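Local coordinates for aldehyde dehydrogenase family protein (Pseudomonas syringae pv. tomato, PDB 6X9L) that oxidises long-chain aliphatic aldehydes such as octanal, with NAD+ as the probable electron acceptor, at residues H9-H14 with S190-A195; E76-V81 with D128-Y133; I265-A270 with L428-S433; G316-G321 with H327-P332; E407-A412 with R432-R437. The protein carries 1 engineered substitution. All coordinates share one frame; numbering follows the deposited sequence.

Overall arrangement
Contacts 1 and 2 lie on the side of the fold built round the eight-stranded mixed sheet. Contacts 3, 4 and 5 belong to the part containing the seven-stranded sheet. Contact 2 is nested along the chain inside the loop closed by contact 1, and their centres are 28 Å apart. Contacts 3 and 5 touch, with centres 9 Å apart. They share R432 and S433 on helix 428-435, and both reach the second subunit. Along the chain, contact 4 lies within the loop closed by contact 3; their centres are about 31 Å apart. Contacts 1 and 3 fall on opposite sides of the chain's centre, 46 Å apart. Contacts 3 and 5 therefore form one continuous patch of packing beside the seven-stranded sheet, at the border with the second subunit.

Contact 1 (H9-H14 with S190-A195); sequences HRVDPH and SALLFA
H9 and V11 belong to the N-terminal arm that precedes strand 19-21, and they lie against L193 and L192 of helix 188-201. This helix follows strand 178-182 in the part of the fold that binds NAD, although the side chain of L192 is about 14 Å from the cofactor. The arm has no regular structure here. The two backbones stay well apart, with V11 CA 8.4 Å from L192 CA, and side chains bridge the gap.

The ring of H9 makes the closer approach. Its CE1 lies 3.7 Å from L193 CD1 and also meets L193 CG at 4.0 Å, so the carbon between the two ring nitrogens rests on the fork of the leucine. The methyl stands obliquely to the ring. The imidazole and the leucine branch run past one another, pointing opposite ways. A chi1 of 177° swings the H9 ring opposite its own amide nitrogen and toward the helix. Further along the arm, V11 CG1 touches L192 CD1 at 4.1 Å.

Next to V11, D12 shapes the arm through an Asx turn. H14 N donates to D12 OD1 over 2.9 Å and meets the carboxylate from above its plane. Helix 93-104 completes the surroundings: A99 touches both H9 and L193, and S190 OG is hydrogen-bonded to E103 OE2.

No hydrogen bond joins the two segments. The arm is held to the helix here by van der Waals contact, a fit of shape with no polar bond to set direction.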
# COMPACT_ATOMS: atom_id res chain seq x y z
N HIS A 9 18.72 5.17 35.16
CA HIS A 9 19.20 4.46 33.98
C HIS A 9 20.66 4.75 33.71
O HIS A 9 21.10 5.90 33.76
CB HIS A 9 18.39 4.84 32.75
CG HIS A 9 18.89 4.20 31.51
ND1 HIS A 9 18.87 2.83 31.34
CD2 HIS A 9 19.47 4.71 30.40
CE1 HIS A 9 19.38 2.53 30.16
NE2 HIS A 9 19.76 3.66 29.58
N ARG A 10 21.42 3.70 33.37
CA ARG A 10 22.81 3.85 32.96
C ARG A 10 23.01 3.15 31.63
O ARG A 10 22.71 1.96 31.50
CB ARG A 10 23.75 3.28 34.01
CG ARG A 10 23.65 3.98 35.33
CD ARG A 10 24.54 3.29 36.30
NE ARG A 10 24.60 3.98 37.57
CZ ARG A 10 25.59 3.79 38.44
NH1 ARG A 10 26.58 2.97 38.13
NH2 ARG A 10 25.60 4.45 39.59
N VAL A 11 23.50 3.89 30.64
CA VAL A 11 23.71 3.30 29.33
C VAL A 11 24.86 2.30 29.41
O VAL A 11 25.88 2.56 30.06
CB VAL A 11 23.98 4.39 28.28
CG1 VAL A 11 24.08 3.78 26.89
CG2 VAL A 11 22.88 5.44 28.33
N ASP A 12 24.70 1.16 28.77
CA ASP A 12 25.81 0.23 28.78
C ASP A 12 26.98 0.83 28.00
O ASP A 12 26.86 1.07 26.79
CB ASP A 12 25.40 -1.12 28.19
CG ASP A 12 26.52 -2.10 28.17
OD1 ASP A 12 27.64 -1.72 28.55
OD2 ASP A 12 26.28 -3.25 27.79
N PRO A 13 28.11 1.11 28.66
CA PRO A 13 29.23 1.75 27.96
C PRO A 13 29.78 0.92 26.82
O PRO A 13 30.31 1.47 25.85
CB PRO A 13 30.28 1.96 29.06
CG PRO A 13 29.50 1.89 30.35
CD PRO A 13 28.40 0.90 30.09
N HIS A 14 29.62 -0.40 26.89
CA HIS A 14 30.20 -1.28 25.90
C HIS A 14 29.39 -1.38 24.61
O HIS A 14 29.93 -1.77 23.57
CB HIS A 14 30.38 -2.67 26.50
CG HIS A 14 31.38 -3.49 25.76
ND1 HIS A 14 32.72 -3.18 25.73
CD2 HIS A 14 31.23 -4.60 24.99
CE1 HIS A 14 33.36 -4.06 25.00
NE2 HIS A 14 32.48 -4.94 24.54
N SER A 190 16.37 3.62 24.84
CA SER A 190 15.43 2.54 25.13
C SER A 190 15.48 1.48 24.04
O SER A 190 15.38 0.28 24.33
CB SER A 190 14.02 3.10 25.31
OG SER A 190 13.53 3.80 24.17
N ALA A 191 15.68 1.90 22.79
CA ALA A 191 15.93 0.93 21.73
C ALA A 191 17.16 0.07 22.05
O ALA A 191 17.16 -1.14 21.81
CB ALA A 191 16.09 1.67 20.39
N LEU A 192 18.21 0.68 22.61
CA LEU A 192 19.39 -0.09 23.00
C LEU A 192 19.03 -1.19 24.00
O LEU A 192 19.50 -2.32 23.87
CB LEU A 192 20.46 0.83 23.60
CG LEU A 192 21.30 1.66 22.63
CD1 LEU A 192 22.28 2.50 23.43
CD2 LEU A 192 22.03 0.78 21.63
N LEU A 193 18.20 -0.87 25.00
CA LEU A 193 17.73 -1.88 25.95
C LEU A 193 16.86 -2.93 25.26
O LEU A 193 16.93 -4.12 25.58
CB LEU A 193 16.93 -1.23 27.08
CG LEU A 193 17.71 -0.40 28.08
CD1 LEU A 193 16.74 0.21 29.11
CD2 LEU A 193 18.72 -1.28 28.73
N PHE A 194 16.01 -2.49 24.33
CA PHE A 194 15.12 -3.42 23.63
C PHE A 194 15.89 -4.44 22.80
O PHE A 194 15.53 -5.63 22.78
CB PHE A 194 14.16 -2.64 22.74
CG PHE A 194 13.33 -3.52 21.86
CD1 PHE A 194 12.23 -4.20 22.38
CD2 PHE A 194 13.65 -3.69 20.53
CE1 PHE A 194 11.47 -5.00 21.57
CE2 PHE A 194 12.90 -4.49 19.71
CZ PHE A 194 11.81 -5.15 20.22
N ALA A 195 16.94 -4.01 22.09
CA ALA A 195 17.76 -4.95 21.33
C ALA A 195 18.38 -5.99 22.26
O ALA A 195 18.32 -7.20 21.98
CB ALA A 195 18.85 -4.21 20.56

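Contact 2 (E76-V81 with D128-Y133); sequences EVRAQV and DLLATY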
# COMPACT_ATOMS: atom_id res chain seq x y z
N GLU A 76 3.93 -21.84 15.74
CA GLU A 76 3.94 -22.13 17.17
C GLU A 76 5.27 -21.75 17.79
O GLU A 76 5.31 -21.14 18.87
CB GLU A 76 3.63 -23.61 17.42
CG GLU A 76 2.81 -24.29 16.33
CD GLU A 76 1.49 -23.58 16.01
OE1 GLU A 76 1.23 -22.49 16.58
OE2 GLU A 76 0.71 -24.10 15.19
N VAL A 77 6.38 -22.08 17.12
CA VAL A 77 7.69 -21.84 17.72
C VAL A 77 8.04 -20.35 17.68
O VAL A 77 8.56 -19.80 18.66
CB VAL A 77 8.75 -22.71 17.02
CG1 VAL A 77 10.12 -22.18 17.33
CG2 VAL A 77 8.62 -24.16 17.48
N ARG A 78 7.76 -19.68 16.57
CA ARG A 78 7.91 -18.22 16.57
C ARG A 78 7.12 -17.59 17.72
O ARG A 78 7.65 -16.75 18.45
CB ARG A 78 7.47 -17.63 15.22
CG ARG A 78 8.17 -18.25 14.02
CD ARG A 78 8.26 -17.27 12.84
NE ARG A 78 6.94 -16.86 12.35
CZ ARG A 78 6.31 -17.42 11.32
NH1 ARG A 78 6.89 -18.43 10.67
NH2 ARG A 78 5.11 -16.98 10.94
N ALA A 79 5.88 -18.03 17.92
CA ALA A 79 5.06 -17.50 19.01
C ALA A 79 5.72 -17.70 20.37
O ALA A 79 5.51 -16.90 21.29
CB ALA A 79 3.67 -18.14 19.02
N GLN A 80 6.52 -18.76 20.52
CA GLN A 80 7.20 -18.98 21.80
C GLN A 80 8.28 -17.92 22.05
O GLN A 80 8.42 -17.41 23.17
CB GLN A 80 7.78 -20.39 21.84
CG GLN A 80 6.70 -21.44 22.05
CD GLN A 80 7.18 -22.88 21.89
OE1 GLN A 80 8.27 -23.14 21.38
NE2 GLN A 80 6.34 -23.83 22.33
N VAL A 81 9.04 -17.56 21.01
CA VAL A 81 10.08 -16.55 21.17
C VAL A 81 9.44 -15.21 21.50
O VAL A 81 9.89 -14.47 22.39
CB VAL A 81 10.94 -16.47 19.89
CG1 VAL A 81 12.04 -15.46 20.07
CG2 VAL A 81 11.51 -17.85 19.56
N ASP A 128 -0.48 -14.14 20.82
CA ASP A 128 -1.76 -14.84 20.83
C ASP A 128 -2.27 -15.06 19.42
O ASP A 128 -2.99 -16.02 19.15
CB ASP A 128 -2.81 -14.04 21.61
CG ASP A 128 -2.41 -13.79 23.04
OD1 ASP A 128 -1.58 -14.54 23.59
OD2 ASP A 128 -2.95 -12.83 23.63
N LEU A 129 -1.90 -14.16 18.52
CA LEU A 129 -2.46 -14.13 17.18
C LEU A 129 -2.04 -15.35 16.37
O LEU A 129 -2.84 -15.92 15.61
CB LEU A 129 -2.01 -12.82 16.53
CG LEU A 129 -2.47 -12.34 15.18
CD1 LEU A 129 -2.44 -10.84 15.23
CD2 LEU A 129 -1.52 -12.87 14.15
N LEU A 130 -0.79 -15.78 16.54
CA LEU A 130 -0.29 -16.93 15.80
C LEU A 130 -1.05 -18.21 16.13
O LEU A 130 -1.01 -19.16 15.35
CB LEU A 130 1.21 -17.09 16.06
CG LEU A 130 2.08 -16.06 15.30
CD1 LEU A 130 3.44 -15.90 15.93
CD2 LEU A 130 2.20 -16.42 13.82
N ALA A 131 -1.78 -18.23 17.26
CA ALA A 131 -2.47 -19.45 17.69
C ALA A 131 -3.64 -19.79 16.79
O ALA A 131 -4.03 -20.96 16.69
CB ALA A 131 -2.98 -19.28 19.12
N THR A 132 -4.22 -18.80 16.13
CA THR A 132 -5.43 -18.98 15.35
C THR A 132 -5.26 -18.64 13.88
O THR A 132 -6.07 -19.10 13.07
CB THR A 132 -6.56 -18.10 15.92
OG1 THR A 132 -6.10 -16.74 15.98
CG2 THR A 132 -6.95 -18.56 17.33
N TYR A 133 -4.25 -17.86 13.52
CA TYR A 133 -4.16 -17.34 12.16
C TYR A 133 -4.00 -18.47 11.15
O TYR A 133 -3.15 -19.35 11.30
CB TYR A 133 -2.98 -16.37 12.05
CG TYR A 133 -3.04 -15.61 10.76
CD1 TYR A 133 -2.51 -16.14 9.60
CD2 TYR A 133 -3.69 -14.37 10.68
CE1 TYR A 133 -2.59 -15.47 8.41
CE2 TYR A 133 -3.78 -13.69 9.50
CZ TYR A 133 -3.23 -14.25 8.36
OH TYR A 133 -3.29 -13.61 7.16
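A79 and L130 are the residues whose CA atoms come nearest, with 6.3 Å between A79 CA and L130 CA. Segment 76-81 is helical and forms part of helix 75-91. Segment 128-133 starts on helix 117-129 and then runs on into loop or turn. There L129 O receives two backbone bonds, from T132 N and Y133 N, both at 3.2 Å.

L130 carries the contact. Its CD1 lies 3.8 Å from A79 CB and equally far from A79 N, and L130 CB is 4.0 Å from A79 CB. With chi1 at -76°, CG is anti to the carbonyl carbon of L130, and the isobutyl group extends to the helix surface. These two helices belong to the run of five between residues 53 and 129, and the contact joins the second to the end of the last. P75, I82 and F135 also touch L130.

L130 CD2 turns to R78, 4.1 Å from R78 NH2. The two side chains cross at about a right angle, the methyl approaching the guanidinium at a slant. R78 NH2 is held by a hydrogen bond to A174 O, which fixes the far end of the bent arginine chain. W70 and F135 pack against the same side chain.

Contact 3 (I265-A270 with L428-S433); sequences ILLPDA and LELARS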
# COMPACT_ATOMS: atom_id res chain seq x y z
N ILE A 265 -15.35 16.37 18.74
CA ILE A 265 -16.67 16.99 18.64
C ILE A 265 -17.44 16.69 19.92
O ILE A 265 -17.69 15.52 20.24
CB ILE A 265 -17.46 16.48 17.43
CG1 ILE A 265 -16.83 16.89 16.09
CG2 ILE A 265 -18.90 17.01 17.49
CD1 ILE A 265 -17.62 16.38 14.88
N LEU A 266 -17.84 17.74 20.63
CA LEU A 266 -18.83 17.63 21.70
C LEU A 266 -20.20 17.94 21.09
O LEU A 266 -20.47 19.08 20.70
CB LEU A 266 -18.49 18.56 22.86
CG LEU A 266 -17.33 18.04 23.74
CD1 LEU A 266 -16.08 17.64 22.90
CD2 LEU A 266 -16.96 19.04 24.83
N LEU A 267 -21.03 16.91 20.97
CA LEU A 267 -22.40 17.06 20.52
C LEU A 267 -23.23 17.79 21.58
O LEU A 267 -22.90 17.76 22.77
CB LEU A 267 -23.00 15.68 20.23
CG LEU A 267 -22.32 14.92 19.09
CD1 LEU A 267 -22.76 13.50 19.06
CD2 LEU A 267 -22.60 15.58 17.74
N PRO A 268 -24.31 18.46 21.17
CA PRO A 268 -25.04 19.34 22.11
C PRO A 268 -25.58 18.64 23.35
O PRO A 268 -25.77 19.30 24.38
CB PRO A 268 -26.18 19.90 21.25
CG PRO A 268 -25.71 19.77 19.85
CD PRO A 268 -24.82 18.57 19.79
N ASP A 269 -25.84 17.35 23.25
CA ASP A 269 -26.43 16.60 24.38
C ASP A 269 -25.36 16.05 25.31
O ASP A 269 -25.70 15.26 26.15
CB ASP A 269 -27.33 15.49 23.86
CG ASP A 269 -26.59 14.36 23.18
OD1 ASP A 269 -25.43 14.55 22.88
OD2 ASP A 269 -27.18 13.32 22.98
N ALA A 270 -24.12 16.48 25.17
CA ALA A 270 -23.03 15.95 26.02
C ALA A 270 -23.00 16.64 27.37
O ALA A 270 -23.43 17.75 27.44
CB ALA A 270 -21.72 16.08 25.32
N LEU A 428 -26.25 7.66 22.16
CA LEU A 428 -25.23 6.81 21.54
C LEU A 428 -25.52 6.58 20.06
O LEU A 428 -24.59 6.51 19.25
CB LEU A 428 -25.13 5.47 22.28
CG LEU A 428 -24.12 4.40 21.82
CD1 LEU A 428 -22.69 4.82 22.12
CD2 LEU A 428 -24.39 3.05 22.44
N GLU A 429 -26.79 6.43 19.69
CA GLU A 429 -27.13 6.30 18.28
C GLU A 429 -26.61 7.49 17.49
O GLU A 429 -25.87 7.33 16.51
CB GLU A 429 -28.65 6.14 18.13
CG GLU A 429 -29.18 6.43 16.74
CD GLU A 429 -30.66 6.15 16.61
OE1 GLU A 429 -31.48 6.85 17.25
OE2 GLU A 429 -31.02 5.23 15.85
N LEU A 430 -26.94 8.71 17.93
CA LEU A 430 -26.47 9.89 17.23
C LEU A 430 -24.95 9.92 17.16
O LEU A 430 -24.37 10.19 16.10
CB LEU A 430 -27.01 11.15 17.90
CG LEU A 430 -26.34 12.44 17.39
CD1 LEU A 430 -26.84 12.84 16.00
CD2 LEU A 430 -26.55 13.54 18.39
N ALA A 431 -24.29 9.63 18.29
CA ALA A 431 -22.83 9.68 18.33
C ALA A 431 -22.19 8.69 17.35
O ALA A 431 -21.18 9.00 16.71
CB ALA A 431 -22.34 9.43 19.75
N ARG A 432 -22.78 7.50 17.21
CA ARG A 432 -22.29 6.54 16.21
C ARG A 432 -22.42 7.09 14.80
O ARG A 432 -21.47 7.04 14.01
CB ARG A 432 -23.05 5.23 16.33
CG ARG A 432 -22.64 4.39 17.49
CD ARG A 432 -23.77 3.48 17.90
NE ARG A 432 -23.28 2.32 18.63
CZ ARG A 432 -23.99 1.61 19.49
NH1 ARG A 432 -25.25 1.96 19.76
NH2 ARG A 432 -23.45 0.56 20.09
N SER A 433 -23.61 7.59 14.44
CA SER A 433 -23.80 8.09 13.09
C SER A 433 -22.81 9.22 12.77
O SER A 433 -22.31 9.32 11.64
CB SER A 433 -25.25 8.54 12.88
OG SER A 433 -25.46 9.86 13.36
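L267 meets L430 and A431 in an apolar, buried contact between the loop after strand 263-266 and helix 428-435. One methyl does all the touching from the strand side. L267 CD1 lies 3.8 Å from L430 CD2, and the two leucines reach toward each other tip to tip. The same methyl also rests on A431, 3.9 Å from A431 CA and 4.1 Å from A431 CB. In L430 a chi1 of 169° turns CG away from the amide nitrogen, which brings the CD2 branch across to L267. No hydrogen bond links the two segments.

L267 opens a type I turn that ends at A270, closed by A270 N donating to L267 O over 3.0 Å. Within this turn D269 makes a second tie. Its OD1 and OD2 accept from the backbone N atoms of Q426 and D427, just ahead of helix 428-435. On the helix, S433 OG donates back to L430 O at 3.0 Å.

R432 faces the second subunit and makes a cation-pi contact with F485 of that chain. Within the seven-stranded sheet, 263-266 runs parallel to its neighbours 296-300 and 422-424. V423 packs on both L267 and A431, while I405 of helix 405-413 covers L267 as well.

Contact 4 (G316-G321 with H327-P332); sequences GTIVVG and HTVLGP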
# COMPACT_ATOMS: atom_id res chain seq x y z
N GLY A 316 -4.98 24.46 34.09
CA GLY A 316 -4.28 25.07 35.22
C GLY A 316 -3.93 24.11 36.35
O GLY A 316 -3.11 24.45 37.20
N THR A 317 -4.54 22.93 36.37
CA THR A 317 -4.27 21.96 37.42
C THR A 317 -3.35 20.85 36.96
O THR A 317 -3.16 19.87 37.69
CB THR A 317 -5.59 21.38 37.91
OG1 THR A 317 -6.01 20.35 37.02
CG2 THR A 317 -6.64 22.46 37.92
N ILE A 318 -2.77 20.95 35.77
CA ILE A 318 -1.77 19.97 35.36
C ILE A 318 -0.43 20.31 36.00
O ILE A 318 0.07 21.44 35.87
CB ILE A 318 -1.66 19.89 33.83
CG1 ILE A 318 -3.03 20.02 33.17
CG2 ILE A 318 -1.05 18.56 33.44
CD1 ILE A 318 -2.99 19.77 31.67
N VAL A 319 0.14 19.35 36.71
CA VAL A 319 1.45 19.52 37.33
C VAL A 319 2.49 19.27 36.24
O VAL A 319 2.58 18.16 35.71
CB VAL A 319 1.64 18.56 38.51
CG1 VAL A 319 2.99 18.77 39.16
CG2 VAL A 319 0.50 18.75 39.52
N VAL A 320 3.24 20.31 35.89
CA VAL A 320 4.34 20.22 34.94
C VAL A 320 5.63 20.35 35.73
O VAL A 320 5.83 21.34 36.44
CB VAL A 320 4.27 21.30 33.86
CG1 VAL A 320 5.41 21.10 32.86
CG2 VAL A 320 2.92 21.27 33.17
N GLY A 321 6.51 19.38 35.61
CA GLY A 321 7.78 19.54 36.29
C GLY A 321 8.72 18.39 36.05
O GLY A 321 8.67 17.73 35.00
N HIS A 327 4.72 12.51 41.25
CA HIS A 327 3.54 13.34 41.17
C HIS A 327 3.58 14.32 40.00
O HIS A 327 2.62 15.07 39.79
CB HIS A 327 3.34 14.09 42.50
CG HIS A 327 4.40 15.11 42.76
ND1 HIS A 327 4.33 16.39 42.26
CD2 HIS A 327 5.58 15.02 43.43
CE1 HIS A 327 5.40 17.06 42.63
NE2 HIS A 327 6.18 16.26 43.34
N THR A 328 4.66 14.34 39.22
CA THR A 328 4.66 15.12 37.98
C THR A 328 3.72 14.47 36.96
O THR A 328 3.71 13.25 36.79
CB THR A 328 6.08 15.23 37.39
OG1 THR A 328 6.93 15.94 38.29
CG2 THR A 328 6.06 15.94 36.05
N VAL A 329 2.93 15.30 36.30
CA VAL A 329 1.98 14.82 35.30
C VAL A 329 2.53 14.96 33.90
O VAL A 329 2.51 14.01 33.12
CB VAL A 329 0.62 15.55 35.46
CG1 VAL A 329 -0.40 15.05 34.43
CG2 VAL A 329 0.09 15.36 36.89
N LEU A 330 3.05 16.13 33.56
CA LEU A 330 3.71 16.36 32.28
C LEU A 330 5.16 16.76 32.53
O LEU A 330 5.44 17.58 33.41
CB LEU A 330 3.00 17.43 31.46
CG LEU A 330 1.53 17.16 31.14
CD1 LEU A 330 0.98 18.21 30.15
CD2 LEU A 330 1.34 15.75 30.62
N GLY A 331 6.06 16.15 31.77
CA GLY A 331 7.46 16.52 31.74
C GLY A 331 7.69 17.59 30.70
O GLY A 331 6.76 18.31 30.31
N PRO A 332 8.92 17.75 30.24
CA PRO A 332 9.20 18.76 29.21
C PRO A 332 8.88 18.24 27.82
O PRO A 332 8.65 17.04 27.59
CB PRO A 332 10.69 19.03 29.38
CG PRO A 332 11.25 17.75 29.94
CD PRO A 332 10.15 17.16 30.79
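V319 and L330 make the central bonds of this contact. L330 N donates to V319 O over 3.0 Å, in the carbonyl plane and with an N-H...O angle of 168°. V329 N uses the same oxygen at 2.9 Å, bent more and tilted 29° from that plane, so two donors grip V319 O. G321 N returns a bond to L330 O at 3.0 Å, nearly along the C=O axis. V320 CA lies 3.2 Å from the same L330 O as a C-H...O contact.

Side chains add apolar contacts beside these bonds. I318 CG2 touches V329 CG1 and L330 CG, each at 3.7 Å, crossing V329 at about a right angle. V319 CB packs on V329 CG2 at 3.9 Å. V319 CG1 also comes to the edge of the H327 ring, 4.1 Å from H327 ND1.

Farther out, T328 OG1 is hydrogen-bonded to D322 O within the intervening loop. M281 and F284 of helix 272-284 pack on I318, and Y372 and P375 on V320. L330 bonds through its N to V319 and through its O to G321, the two residues flanking V320. This is the pattern of a single parallel beta bridge pairing V320 with L330, here folding back the connection between helices 304-316 and 336-351.

Contact 5 (E407-A412 with R432-R437); sequences EAVAIA and RSVASR
V409 is the apolar centre of this contact and meets both V434 and R437. V409 CG2 lies 3.6 Å from V434 CG1, and the two valines lie at a slant to each other. The chi1 of V409, 170°, lets CG1 face R437 while CG2 lies between V434 and the R437 guanidinium. V409 CG1 is 4.0 Å from R437 CB, so the start of the arginine chain packs as well.

The second kind of interaction is a methyl over a flat cation. V409 CG2 sits over the centre of one face of the R437 guanidinium, 3.9 Å from R437 CZ. The side chains cross at about a right angle. The arginine chain bends at chi3 (61°), which folds the guanidinium back over the valine.

Helix 405-413 leads from strand 396-402 toward strand 422-424, and helix 428-435 from 422-424 to 442-445. The strands run parallel in the seven-stranded sheet, so the contact packs together the helices of two successive beta-alpha-beta crossovers. I298 lies under A408 and A412, and V443 under A435.

Polar bonds hold the arginine and the residues just before it. R437 NH2 forms a salt bridge with D406 OD1, which holds the guanidinium beside helix 405-413. R437 N donates to V434 O at 2.8 Å. S436 OG donates to S433 O over 2.7 Å, from above the carbonyl plane. A435 O accepts from K480 NZ of the second subunit, and I482 of that chain packs on A435.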
# COMPACT_ATOMS: atom_id res chain seq x y z
N GLU A 407 -22.49 21.14 10.50
CA GLU A 407 -21.34 22.03 10.43
C GLU A 407 -20.16 21.47 11.22
O GLU A 407 -19.01 21.56 10.78
CB GLU A 407 -21.74 23.40 10.96
CG GLU A 407 -20.59 24.34 11.17
CD GLU A 407 -21.07 25.72 11.52
OE1 GLU A 407 -22.27 26.00 11.27
OE2 GLU A 407 -20.27 26.52 12.05
N ALA A 408 -20.44 20.89 12.38
CA ALA A 408 -19.38 20.33 13.22
C ALA A 408 -18.63 19.23 12.48
O ALA A 408 -17.40 19.14 12.57
CB ALA A 408 -19.98 19.81 14.52
N VAL A 409 -19.36 18.40 11.73
CA VAL A 409 -18.72 17.34 10.95
C VAL A 409 -17.84 17.94 9.86
O VAL A 409 -16.71 17.49 9.63
CB VAL A 409 -19.80 16.38 10.39
CG1 VAL A 409 -19.19 15.41 9.38
CG2 VAL A 409 -20.49 15.60 11.52
N ALA A 410 -18.34 18.98 9.18
CA ALA A 410 -17.56 19.61 8.12
C ALA A 410 -16.25 20.18 8.65
O ALA A 410 -15.20 20.06 8.01
CB ALA A 410 -18.39 20.70 7.44
N ILE A 411 -16.29 20.80 9.83
CA ILE A 411 -15.07 21.29 10.46
C ILE A 411 -14.16 20.13 10.83
O ILE A 411 -12.93 20.20 10.62
CB ILE A 411 -15.44 22.13 11.70
CG1 ILE A 411 -16.23 23.36 11.30
CG2 ILE A 411 -14.19 22.54 12.48
CD1 ILE A 411 -16.57 24.25 12.46
N ALA A 412 -14.72 19.06 11.38
CA ALA A 412 -13.88 17.93 11.76
C ALA A 412 -13.14 17.37 10.55
O ALA A 412 -11.95 17.05 10.63
CB ALA A 412 -14.74 16.85 12.43
N ARG A 432 -22.78 7.50 17.21
CA ARG A 432 -22.29 6.54 16.21
C ARG A 432 -22.42 7.09 14.80
O ARG A 432 -21.47 7.04 14.01
CB ARG A 432 -23.05 5.23 16.33
CG ARG A 432 -22.64 4.39 17.49
CD ARG A 432 -23.77 3.48 17.90
NE ARG A 432 -23.28 2.32 18.63
CZ ARG A 432 -23.99 1.61 19.49
NH1 ARG A 432 -25.25 1.96 19.76
NH2 ARG A 432 -23.45 0.56 20.09
N SER A 433 -23.61 7.59 14.44
CA SER A 433 -23.80 8.09 13.09
C SER A 433 -22.81 9.22 12.77
O SER A 433 -22.31 9.32 11.64
CB SER A 433 -25.25 8.54 12.88
OG SER A 433 -25.46 9.86 13.36
N VAL A 434 -22.49 10.07 13.75
CA VAL A 434 -21.48 11.10 13.52
C VAL A 434 -20.10 10.47 13.30
O VAL A 434 -19.35 10.86 12.39
CB VAL A 434 -21.46 12.12 14.68
CG1 VAL A 434 -20.58 13.32 14.31
CG2 VAL A 434 -22.87 12.57 15.04
N ALA A 435 -19.74 9.49 14.15
CA ALA A 435 -18.44 8.84 14.02
C ALA A 435 -18.26 8.26 12.63
O ALA A 435 -17.19 8.41 12.02
CB ALA A 435 -18.29 7.74 15.08
N SER A 436 -19.30 7.63 12.08
CA SER A 436 -19.17 7.07 10.74
C SER A 436 -19.04 8.15 9.67
O SER A 436 -18.80 7.81 8.51
CB SER A 436 -20.38 6.20 10.45
OG SER A 436 -21.55 6.98 10.57
N ARG A 437 -19.20 9.42 10.04
CA ARG A 437 -19.05 10.52 9.10
C ARG A 437 -17.69 11.20 9.20
O ARG A 437 -17.35 11.98 8.30
CB ARG A 437 -20.17 11.55 9.32
CG ARG A 437 -21.56 11.01 8.97
CD ARG A 437 -22.66 11.97 9.40
NE ARG A 437 -22.54 13.25 8.72
CZ ARG A 437 -23.25 14.34 9.03
NH1 ARG A 437 -24.13 14.32 10.02
NH2 ARG A 437 -23.06 15.46 8.33